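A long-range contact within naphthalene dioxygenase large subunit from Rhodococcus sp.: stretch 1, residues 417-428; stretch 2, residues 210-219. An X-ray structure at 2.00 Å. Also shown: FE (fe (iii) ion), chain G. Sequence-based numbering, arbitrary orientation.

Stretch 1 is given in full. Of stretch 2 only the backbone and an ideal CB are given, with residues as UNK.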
# COMPACT_ATOMS: atom_id res chain seq x y z
N LEU A 417 -14.17 19.85 -39.00
CA LEU A 417 -14.14 20.53 -37.73
C LEU A 417 -13.42 19.59 -36.76
O LEU A 417 -13.27 18.40 -37.06
CB LEU A 417 -15.57 20.87 -37.27
CG LEU A 417 -16.47 19.75 -36.72
CD1 LEU A 417 -17.72 20.31 -36.04
CD2 LEU A 417 -16.88 18.77 -37.81
N ASP A 418 -13.02 20.09 -35.59
CA ASP A 418 -12.41 19.24 -34.57
C ASP A 418 -13.23 19.15 -33.25
O ASP A 418 -12.71 18.76 -32.21
CB ASP A 418 -10.94 19.64 -34.33
CG ASP A 418 -10.11 18.54 -33.66
OD1 ASP A 418 -10.47 17.33 -33.73
OD2 ASP A 418 -9.09 18.81 -32.98
N TYR A 419 -14.50 19.52 -33.30
CA TYR A 419 -15.44 19.11 -32.28
C TYR A 419 -16.17 17.87 -32.83
O TYR A 419 -17.18 17.99 -33.50
CB TYR A 419 -16.47 20.21 -31.92
CG TYR A 419 -15.93 21.33 -31.05
CD1 TYR A 419 -16.41 22.63 -31.21
CD2 TYR A 419 -14.91 21.10 -30.10
CE1 TYR A 419 -15.91 23.70 -30.42
CE2 TYR A 419 -14.40 22.14 -29.31
CZ TYR A 419 -14.91 23.45 -29.48
OH TYR A 419 -14.43 24.51 -28.73
N ALA A 420 -15.62 16.70 -32.59
CA ALA A 420 -16.25 15.46 -33.00
C ALA A 420 -15.72 14.37 -32.09
O ALA A 420 -14.77 14.61 -31.34
CB ALA A 420 -15.95 15.13 -34.46
N GLU A 421 -16.37 13.21 -32.12
CA GLU A 421 -15.94 12.05 -31.33
C GLU A 421 -15.76 10.82 -32.21
O GLU A 421 -15.72 9.66 -31.72
CB GLU A 421 -16.88 11.81 -30.14
CG GLU A 421 -16.68 12.84 -29.03
CD GLU A 421 -17.79 12.88 -27.98
OE1 GLU A 421 -18.96 12.57 -28.31
OE2 GLU A 421 -17.49 13.27 -26.82
N ALA A 422 -15.62 11.06 -33.52
CA ALA A 422 -15.35 9.98 -34.49
C ALA A 422 -14.00 9.28 -34.24
O ALA A 422 -13.89 8.04 -34.33
CB ALA A 422 -15.44 10.50 -35.93
N ASN A 423 -12.98 10.06 -33.89
CA ASN A 423 -11.67 9.49 -33.53
C ASN A 423 -11.71 8.58 -32.31
O ASN A 423 -11.15 7.48 -32.35
CB ASN A 423 -10.62 10.57 -33.35
CG ASN A 423 -10.28 11.26 -34.64
OD1 ASN A 423 -10.83 10.90 -35.72
ND2 ASN A 423 -9.37 12.27 -34.57
N GLN A 424 -12.35 9.03 -31.24
CA GLN A 424 -12.49 8.20 -30.02
C GLN A 424 -13.26 6.90 -30.31
O GLN A 424 -12.92 5.83 -29.78
CB GLN A 424 -13.19 8.97 -28.89
CG GLN A 424 -12.45 10.26 -28.40
CD GLN A 424 -12.78 11.55 -29.18
OE1 GLN A 424 -12.87 11.56 -30.40
NE2 GLN A 424 -12.95 12.65 -28.44
N ARG A 425 -14.27 7.00 -31.18
CA ARG A 425 -15.07 5.84 -31.55
C ARG A 425 -14.27 4.80 -32.33
O ARG A 425 -14.42 3.61 -32.11
CB ARG A 425 -16.26 6.30 -32.40
CG ARG A 425 -17.44 6.85 -31.53
CD ARG A 425 -18.77 6.74 -32.25
NE ARG A 425 -18.73 7.75 -33.24
CZ ARG A 425 -18.90 7.61 -34.54
NH1 ARG A 425 -19.22 6.46 -35.13
NH2 ARG A 425 -18.76 8.71 -35.25
N ASN A 426 -13.47 5.29 -33.29
CA ASN A 426 -12.54 4.47 -34.06
C ASN A 426 -11.48 3.80 -33.18
O ASN A 426 -11.09 2.67 -33.40
CB ASN A 426 -11.86 5.36 -35.11
CG ASN A 426 -10.86 4.61 -35.99
OD1 ASN A 426 -11.23 3.69 -36.71
ND2 ASN A 426 -9.61 5.04 -35.96
N PHE A 427 -11.01 4.52 -32.17
CA PHE A 427 -9.99 3.98 -31.28
C PHE A 427 -10.62 2.81 -30.50
O PHE A 427 -10.04 1.73 -30.41
CB PHE A 427 -9.50 5.11 -30.35
CG PHE A 427 -8.56 4.65 -29.27
CD1 PHE A 427 -7.19 4.83 -29.42
CD2 PHE A 427 -9.05 4.11 -28.08
CE1 PHE A 427 -6.30 4.44 -28.42
CE2 PHE A 427 -8.16 3.70 -27.07
CZ PHE A 427 -6.77 3.91 -27.25
N LEU A 428 -11.81 3.05 -29.94
CA LEU A 428 -12.45 2.04 -29.10
C LEU A 428 -12.99 0.89 -29.91
O LEU A 428 -13.06 -0.23 -29.41
CB LEU A 428 -13.57 2.69 -28.27
CG LEU A 428 -13.03 3.56 -27.14
CD1 LEU A 428 -14.16 4.30 -26.44
CD2 LEU A 428 -12.16 2.76 -26.14
N UNK A 210 -6.36 12.49 -26.10
CA UNK A 210 -5.48 13.00 -27.15
C UNK A 210 -5.90 12.54 -28.53
O UNK A 210 -5.58 13.22 -29.46
CB UNK A 210 -4.04 12.57 -26.88
N UNK A 211 -6.58 11.38 -28.68
CA UNK A 211 -6.97 10.91 -30.04
C UNK A 211 -7.94 11.90 -30.75
O UNK A 211 -7.91 12.08 -31.99
CB UNK A 211 -7.63 9.53 -29.94
N UNK A 212 -8.76 12.60 -29.98
CA UNK A 212 -9.86 13.33 -30.59
C UNK A 212 -10.39 14.54 -29.86
O UNK A 212 -11.16 15.29 -30.43
CB UNK A 212 -11.03 12.36 -30.80
N UNK A 213 -9.94 14.78 -28.64
CA UNK A 213 -10.70 15.69 -27.75
C UNK A 213 -10.13 17.10 -27.61
O UNK A 213 -9.19 17.32 -26.83
CB UNK A 213 -10.79 15.07 -26.35
N UNK A 214 -10.68 18.04 -28.37
CA UNK A 214 -10.43 19.45 -28.17
C UNK A 214 -11.52 20.06 -27.28
O UNK A 214 -11.27 21.02 -26.55
CB UNK A 214 -10.36 20.17 -29.52
N UNK A 215 -12.72 19.48 -27.37
CA UNK A 215 -13.94 19.88 -26.62
C UNK A 215 -13.68 20.22 -25.15
O UNK A 215 -14.21 21.23 -24.67
CB UNK A 215 -14.98 18.76 -26.69
N UNK A 216 -12.83 19.42 -24.48
CA UNK A 216 -12.51 19.59 -23.04
C UNK A 216 -11.78 20.88 -22.67
O UNK A 216 -11.83 21.33 -21.54
CB UNK A 216 -11.65 18.41 -22.58
N UNK A 217 -11.11 21.47 -23.63
CA UNK A 217 -10.37 22.71 -23.40
C UNK A 217 -11.21 23.75 -22.67
O UNK A 217 -10.77 24.24 -21.64
CB UNK A 217 -9.88 23.28 -24.73
N UNK A 218 -12.45 24.01 -23.13
CA UNK A 218 -13.26 25.13 -22.56
C UNK A 218 -13.54 24.99 -21.05
O UNK A 218 -13.53 25.99 -20.33
CB UNK A 218 -14.60 25.22 -23.30
N UNK A 219 -13.83 23.77 -20.58
CA UNK A 219 -14.07 23.56 -19.15
C UNK A 219 -12.83 23.09 -18.36
O UNK A 219 -12.46 23.72 -17.36
CB UNK A 219 -15.19 22.53 -18.98
FE FE G . -6.26 18.76 -21.64

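Position 210 has helical backbone angles, and its ideal CB finds nothing of stretch 1 within 5.5 Å. Stretch 1 sets no preference here. The residue is Phe210.

Position 211 points its CB sideways. The CB lies 4.7 Å from Asn423 CB and 4.8 Å from Phe427 CD1, so it sits beside Asn423 CB and the Phe427 ring, with Gln424 N nearby. A medium-sized aliphatic side chain such as Val, Ile or Leu would suit the carbon atoms there. The residue is Val211. Its CG1 packs 3.7 Å from Gln424 CA and 4.2 Å from Phe427 CB. Its carbonyl accepts a hydrogen bond from the Asn423 amide, with Asn423 ND2 3.0 Å from Val211 O.

Position 212 is the tightest point. Its ideal CB points toward stretch 1 and would lie 2.0 Å from Gln424 OE1, a clash, and 3.1 Å from Asn423 CB. Only a residue without a side chain fits this arrangement. It is Gly212, whose CA comes within 4.0 Å of Asn423 CB.

Position 213 points away overall, but its CB is 3.9 Å from Gln424 NE2. A polar side chain could use the Gln424 amide; an apolar one is not excluded. The residue is Asp213. Water 3 links Asp213 OD2 (2.6 Å) to Gln424 NE2 (3.0 Å). Asp213 OD1 accepts from position 216.

Position 214 points toward stretch 1, with its CB 3.8 Å from Asp418 O and 4.5 Å from Tyr419 CE2. Space is short, and a small residue such as Ala or Ser would suit. It is Ala214. Its CB also lies 3.9 Å from Asp418 OD2, and its backbone carbon meets the edge of the Tyr419 ring.

Position 215 points sideways, with its CB 4.1 Å from Tyr419 CD2. An aromatic or aliphatic side chain could lie along that ring. The residue is Tyr215, and Tyr419 CE2 lies at the edge of its ring. Water 1 lies 2.8 Å from Asp418 O and accepts from Tyr215 N at 3.1 Å.

Position 216 points away, but the iron ion makes a metal ligand likely. His216 NE2 binds FE at 2.1 Å, while His216 N donates to Asp213 OD1 at 2.8 Å.

Position 217 points toward stretch 1 without touching it, so many residues would do. Thr217 OG1 donates a hydrogen bond to Ala214 O at 2.9 Å.

Position 218 has its CB 5.5 Å from Tyr419 OH. A long, flexible side chain could bridge the gap. Met218 does: its CE lies 3.6 Å from Tyr419 OH.

Position 219 is out of reach of stretch 1, which sets no preference. It is Met219.

Stretch 2 210-219: FVGDAYHTMM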
# COMPACT_ATOMS: atom_id res chain seq x y z
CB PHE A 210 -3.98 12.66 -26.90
CG PHE A 210 -3.26 13.68 -26.06
CD1 PHE A 210 -3.51 13.78 -24.70
CD2 PHE A 210 -2.37 14.58 -26.65
CE1 PHE A 210 -2.85 14.73 -23.90
CE2 PHE A 210 -1.70 15.58 -25.87
CZ PHE A 210 -1.96 15.65 -24.48
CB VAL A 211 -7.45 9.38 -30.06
CG1 VAL A 211 -8.91 9.19 -29.54
CG2 VAL A 211 -7.28 8.73 -31.49
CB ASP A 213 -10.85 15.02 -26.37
CG ASP A 213 -11.97 15.65 -25.52
OD1 ASP A 213 -12.17 16.87 -25.51
OD2 ASP A 213 -12.68 14.96 -24.81
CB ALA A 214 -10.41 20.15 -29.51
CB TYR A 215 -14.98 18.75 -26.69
CG TYR A 215 -16.37 19.04 -26.12
CD1 TYR A 215 -16.97 20.32 -26.21
CD2 TYR A 215 -17.09 18.02 -25.51
CE1 TYR A 215 -18.26 20.54 -25.68
CE2 TYR A 215 -18.35 18.24 -24.98
CZ TYR A 215 -18.94 19.46 -25.07
OH TYR A 215 -20.20 19.62 -24.54
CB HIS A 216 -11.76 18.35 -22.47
CG HIS A 216 -10.28 18.35 -22.72
ND1 HIS A 216 -9.74 18.15 -23.98
CD2 HIS A 216 -9.22 18.56 -21.89
CE1 HIS A 216 -8.42 18.21 -23.90
NE2 HIS A 216 -8.08 18.45 -22.65
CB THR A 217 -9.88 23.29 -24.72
OG1 THR A 217 -8.97 22.39 -25.33
CG2 THR A 217 -9.04 24.56 -24.48
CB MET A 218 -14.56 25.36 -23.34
CG MET A 218 -14.42 25.53 -24.87
SD MET A 218 -16.13 25.72 -25.63
CE MET A 218 -16.57 23.97 -25.86
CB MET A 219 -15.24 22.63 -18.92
CG MET A 219 -15.63 22.54 -17.42
SD MET A 219 -16.57 24.02 -16.90
CE MET A 219 -15.38 25.09 -16.49
O HOH W 1 -13.32 17.60 -29.71
O HOH W 2 -15.32 15.10 -26.58
O HOH W 3 -13.06 12.43 -25.45
O HOH W 4 -5.36 19.69 -23.44
O HOH W 5 -5.34 16.91 -22.59
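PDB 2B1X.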